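Local coordinates for aminotransferase (PDB 4ZM4), which is a class-III aminotransferase, a member of a family of enzymes that use pyridoxal-5'-phosphate, at residues Met369-Ser381 and Ala391-Gln403. The protein carries 1 engineered substitution. Sequence-based numbering, arbitrary orientation.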
# COMPACT_ATOMS: atom_id res chain seq x y z
N MET B 369 15.15 -18.79 6.56
CA MET B 369 15.76 -20.06 6.18
C MET B 369 15.49 -20.41 4.70
O MET B 369 14.32 -20.40 4.28
CB MET B 369 15.19 -21.14 7.10
CG MET B 369 15.86 -22.48 7.03
SD MET B 369 15.23 -23.50 8.38
CE MET B 369 16.05 -25.03 7.88
N SER B 370 16.54 -20.76 3.95
CA SER B 370 16.40 -21.31 2.56
C SER B 370 16.81 -22.79 2.54
O SER B 370 17.79 -23.18 3.18
CB SER B 370 17.04 -20.52 1.38
OG SER B 370 18.44 -20.42 1.43
N VAL B 371 16.04 -23.57 1.81
CA VAL B 371 16.25 -25.01 1.64
C VAL B 371 16.09 -25.34 0.16
O VAL B 371 15.00 -25.25 -0.38
CB VAL B 371 15.23 -25.86 2.44
CG1 VAL B 371 15.42 -27.35 2.16
CG2 VAL B 371 15.36 -25.61 3.93
N ALA B 372 17.19 -25.72 -0.48
CA ALA B 372 17.24 -25.96 -1.89
C ALA B 372 17.89 -27.31 -2.18
O ALA B 372 18.97 -27.60 -1.72
CB ALA B 372 18.00 -24.83 -2.58
N LEU B 373 17.21 -28.09 -3.01
CA LEU B 373 17.67 -29.37 -3.47
C LEU B 373 18.68 -29.13 -4.59
O LEU B 373 18.41 -28.38 -5.53
CB LEU B 373 16.45 -30.13 -3.99
CG LEU B 373 16.41 -31.61 -4.24
CD1 LEU B 373 16.76 -32.41 -3.01
CD2 LEU B 373 15.00 -31.97 -4.67
N LEU B 374 19.85 -29.76 -4.49
CA LEU B 374 20.94 -29.52 -5.43
C LEU B 374 21.02 -30.53 -6.57
O LEU B 374 20.55 -31.65 -6.45
CB LEU B 374 22.27 -29.50 -4.67
CG LEU B 374 22.38 -28.52 -3.51
CD1 LEU B 374 23.78 -28.53 -2.93
CD2 LEU B 374 22.02 -27.10 -3.94
N LYS B 375 21.62 -30.12 -7.68
CA LYS B 375 21.88 -31.04 -8.81
C LYS B 375 22.87 -32.12 -8.39
O LYS B 375 23.74 -31.89 -7.55
CB LYS B 375 22.50 -30.27 -9.98
CG LYS B 375 21.58 -29.26 -10.63
CD LYS B 375 22.38 -28.29 -11.48
CE LYS B 375 21.48 -27.42 -12.33
NZ LYS B 375 22.28 -26.32 -12.94
N GLY B 376 22.75 -33.30 -8.96
CA GLY B 376 23.68 -34.38 -8.67
C GLY B 376 25.09 -33.95 -9.02
O GLY B 376 26.05 -34.35 -8.36
N SER B 377 25.21 -33.08 -10.04
CA SER B 377 26.51 -32.54 -10.49
C SER B 377 26.95 -31.30 -9.72
O SER B 377 27.93 -30.67 -10.09
CB SER B 377 26.46 -32.18 -11.99
OG SER B 377 25.99 -30.83 -12.17
N ALA B 378 26.22 -30.92 -8.67
CA ALA B 378 26.56 -29.72 -7.91
C ALA B 378 27.61 -30.05 -6.87
O ALA B 378 27.71 -31.18 -6.42
CB ALA B 378 25.31 -29.15 -7.23
N GLU B 379 28.37 -29.04 -6.48
CA GLU B 379 29.38 -29.17 -5.43
C GLU B 379 28.75 -29.10 -4.03
O GLU B 379 28.45 -28.01 -3.55
CB GLU B 379 30.44 -28.06 -5.56
CG GLU B 379 31.81 -28.51 -6.04
CD GLU B 379 32.43 -29.61 -5.19
OE1 GLU B 379 33.17 -30.40 -5.82
OE2 GLU B 379 32.17 -29.70 -3.94
N PRO B 380 28.55 -30.26 -3.36
CA PRO B 380 27.87 -30.19 -2.05
C PRO B 380 28.43 -29.16 -1.07
O PRO B 380 27.65 -28.62 -0.26
CB PRO B 380 28.05 -31.62 -1.47
CG PRO B 380 28.91 -32.37 -2.45
CD PRO B 380 28.85 -31.65 -3.75
N SER B 381 29.75 -28.89 -1.14
CA SER B 381 30.42 -28.03 -0.16
C SER B 381 30.41 -26.52 -0.49
O SER B 381 30.98 -25.70 0.26
CB SER B 381 31.87 -28.47 -0.04
OG SER B 381 32.59 -28.04 -1.19
N ALA B 391 21.95 -20.16 -7.60
CA ALA B 391 21.01 -20.70 -8.60
C ALA B 391 21.63 -21.81 -9.40
O ALA B 391 20.94 -22.73 -9.79
CB ALA B 391 20.51 -19.59 -9.54
N ALA B 392 22.94 -21.73 -9.62
CA ALA B 392 23.63 -22.69 -10.47
C ALA B 392 23.72 -24.06 -9.83
O ALA B 392 23.80 -25.03 -10.52
CB ALA B 392 25.01 -22.18 -10.85
N LEU B 393 23.71 -24.13 -8.50
CA LEU B 393 23.79 -25.41 -7.78
C LEU B 393 22.46 -26.13 -7.68
O LEU B 393 22.42 -27.33 -7.38
CB LEU B 393 24.29 -25.19 -6.36
CG LEU B 393 25.64 -24.45 -6.17
CD1 LEU B 393 25.94 -24.26 -4.69
CD2 LEU B 393 26.77 -25.19 -6.85
N VAL B 394 21.38 -25.41 -7.99
CA VAL B 394 20.04 -25.84 -7.60
C VAL B 394 19.32 -26.59 -8.72
O VAL B 394 19.44 -26.25 -9.88
CB VAL B 394 19.19 -24.64 -7.13
CG1 VAL B 394 17.74 -25.05 -6.93
CG2 VAL B 394 19.76 -24.08 -5.84
N ASP B 395 18.61 -27.63 -8.34
CA ASP B 395 17.82 -28.43 -9.26
C ASP B 395 16.37 -27.98 -9.15
O ASP B 395 15.59 -28.53 -8.37
CB ASP B 395 17.95 -29.92 -8.89
CG ASP B 395 17.28 -30.84 -9.91
OD1 ASP B 395 16.44 -30.36 -10.70
OD2 ASP B 395 17.62 -32.04 -9.91
N PHE B 396 16.00 -26.97 -9.93
CA PHE B 396 14.67 -26.33 -9.82
C PHE B 396 13.50 -27.25 -10.13
O PHE B 396 12.51 -27.25 -9.39
CB PHE B 396 14.60 -25.03 -10.63
CG PHE B 396 15.37 -23.90 -10.01
CD1 PHE B 396 14.84 -23.17 -8.97
CD2 PHE B 396 16.66 -23.60 -10.43
CE1 PHE B 396 15.56 -22.13 -8.37
CE2 PHE B 396 17.39 -22.58 -9.83
CZ PHE B 396 16.84 -21.84 -8.81
N PRO B 397 13.57 -28.03 -11.21
CA PRO B 397 12.45 -28.94 -11.48
C PRO B 397 12.21 -29.97 -10.38
O PRO B 397 11.06 -30.25 -10.05
CB PRO B 397 12.85 -29.63 -12.79
CG PRO B 397 13.72 -28.61 -13.48
CD PRO B 397 14.47 -27.93 -12.37
N ARG B 398 13.29 -30.53 -9.82
CA ARG B 398 13.14 -31.47 -8.71
C ARG B 398 12.60 -30.78 -7.46
O ARG B 398 11.76 -31.35 -6.77
CB ARG B 398 14.42 -32.21 -8.37
CG ARG B 398 14.57 -33.55 -9.08
CD ARG B 398 15.77 -34.36 -8.60
NE ARG B 398 15.89 -35.61 -9.34
CZ ARG B 398 16.37 -35.71 -10.57
NH1 ARG B 398 16.86 -34.67 -11.21
NH2 ARG B 398 16.35 -36.89 -11.17
N HIS B 399 13.04 -29.56 -7.17
CA HIS B 399 12.49 -28.86 -6.01
C HIS B 399 10.99 -28.60 -6.15
O HIS B 399 10.24 -28.89 -5.23
CB HIS B 399 13.25 -27.56 -5.70
CG HIS B 399 13.15 -27.18 -4.26
ND1 HIS B 399 14.01 -27.68 -3.31
CD2 HIS B 399 12.26 -26.41 -3.60
CE1 HIS B 399 13.68 -27.20 -2.13
NE2 HIS B 399 12.62 -26.43 -2.27
N ARG B 400 10.56 -28.12 -7.33
CA ARG B 400 9.13 -27.96 -7.62
C ARG B 400 8.39 -29.25 -7.37
O ARG B 400 7.27 -29.26 -6.83
CB ARG B 400 8.88 -27.50 -9.07
CG ARG B 400 9.23 -26.05 -9.36
CD ARG B 400 8.66 -25.50 -10.66
NE ARG B 400 7.35 -24.88 -10.43
CZ ARG B 400 7.13 -23.70 -9.84
NH1 ARG B 400 8.15 -22.95 -9.40
NH2 ARG B 400 5.89 -23.26 -9.68
N ARG B 401 9.00 -30.34 -7.79
CA ARG B 401 8.35 -31.65 -7.70
C ARG B 401 8.27 -32.04 -6.24
O ARG B 401 7.20 -32.43 -5.75
CB ARG B 401 9.13 -32.67 -8.52
CG ARG B 401 8.41 -33.96 -8.86
CD ARG B 401 8.75 -34.44 -10.25
NE ARG B 401 10.14 -34.61 -10.60
CZ ARG B 401 10.93 -35.59 -10.19
NH1 ARG B 401 10.51 -36.48 -9.28
NH2 ARG B 401 12.15 -35.66 -10.66
N LEU B 402 9.35 -31.81 -5.51
CA LEU B 402 9.36 -32.00 -4.04
C LEU B 402 8.27 -31.21 -3.31
O LEU B 402 7.67 -31.74 -2.37
CB LEU B 402 10.72 -31.64 -3.45
CG LEU B 402 10.92 -31.94 -1.98
CD1 LEU B 402 10.94 -33.45 -1.76
CD2 LEU B 402 12.20 -31.31 -1.46
N GLN B 403 7.99 -29.98 -3.71
CA GLN B 403 7.01 -29.21 -2.94
C GLN B 403 5.56 -29.66 -3.20
O GLN B 403 4.76 -29.62 -2.28
CB GLN B 403 7.20 -27.67 -3.03
CG GLN B 403 6.31 -26.88 -3.98
CD GLN B 403 4.83 -26.82 -3.67
OE1 GLN B 403 4.04 -27.12 -4.53
NE2 GLN B 403 4.46 -26.35 -2.51
O HOH W 1 12.41 -24.65 -0.14
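Leu373, Leu393 and Lys375 bury the largest areas in this contact, in which the end of strand 368-373, a member of a small antiparallel sheet of the class-III aminotransferase fold, meets the link between helices 387-393 and 396-408. A single beta bridge pairs Leu374 with Val394. Its two bonds are nearly straight: Asp395 N donates to Leu373 O (2.9 Å, 173° at the hydrogen), and Lys375 N donates to Leu393 O at the same length. The side chain of Leu373 turns onto helix 396-408; CG stands anti to the backbone N (chi1 -164°), and CD2 packs on Arg398 CB at 3.8 Å. Phe353 of helix 334-355 touches both Leu373 and Leu402, extending this apolar patch. Leu393 lies side by side with Leu374, its CB 3.8 Å from Leu374 CD2, while Ala378, closing a type I turn from Lys375, brings its CB against Leu393 O. Lys375 stretches out beyond CG across the link, and NZ reaches Ala392 O at 3.1 Å in a hydrogen bond. Asp395 N-caps the following helix: OD1 accepts Arg398 N from above the carboxylate plane, and the syn lone pair of OD2 takes Arg398 NH1 in a salt bridge, so two bonds limit rotation of the carboxylate. One turn on, buried His399 accepts Leu373 N at ND1 (3.2 Å), the donor lying 28° out of the ring plane. At the ring's other nitrogen, a water 2.8 Å from His399 NE2 donates to Val371 O.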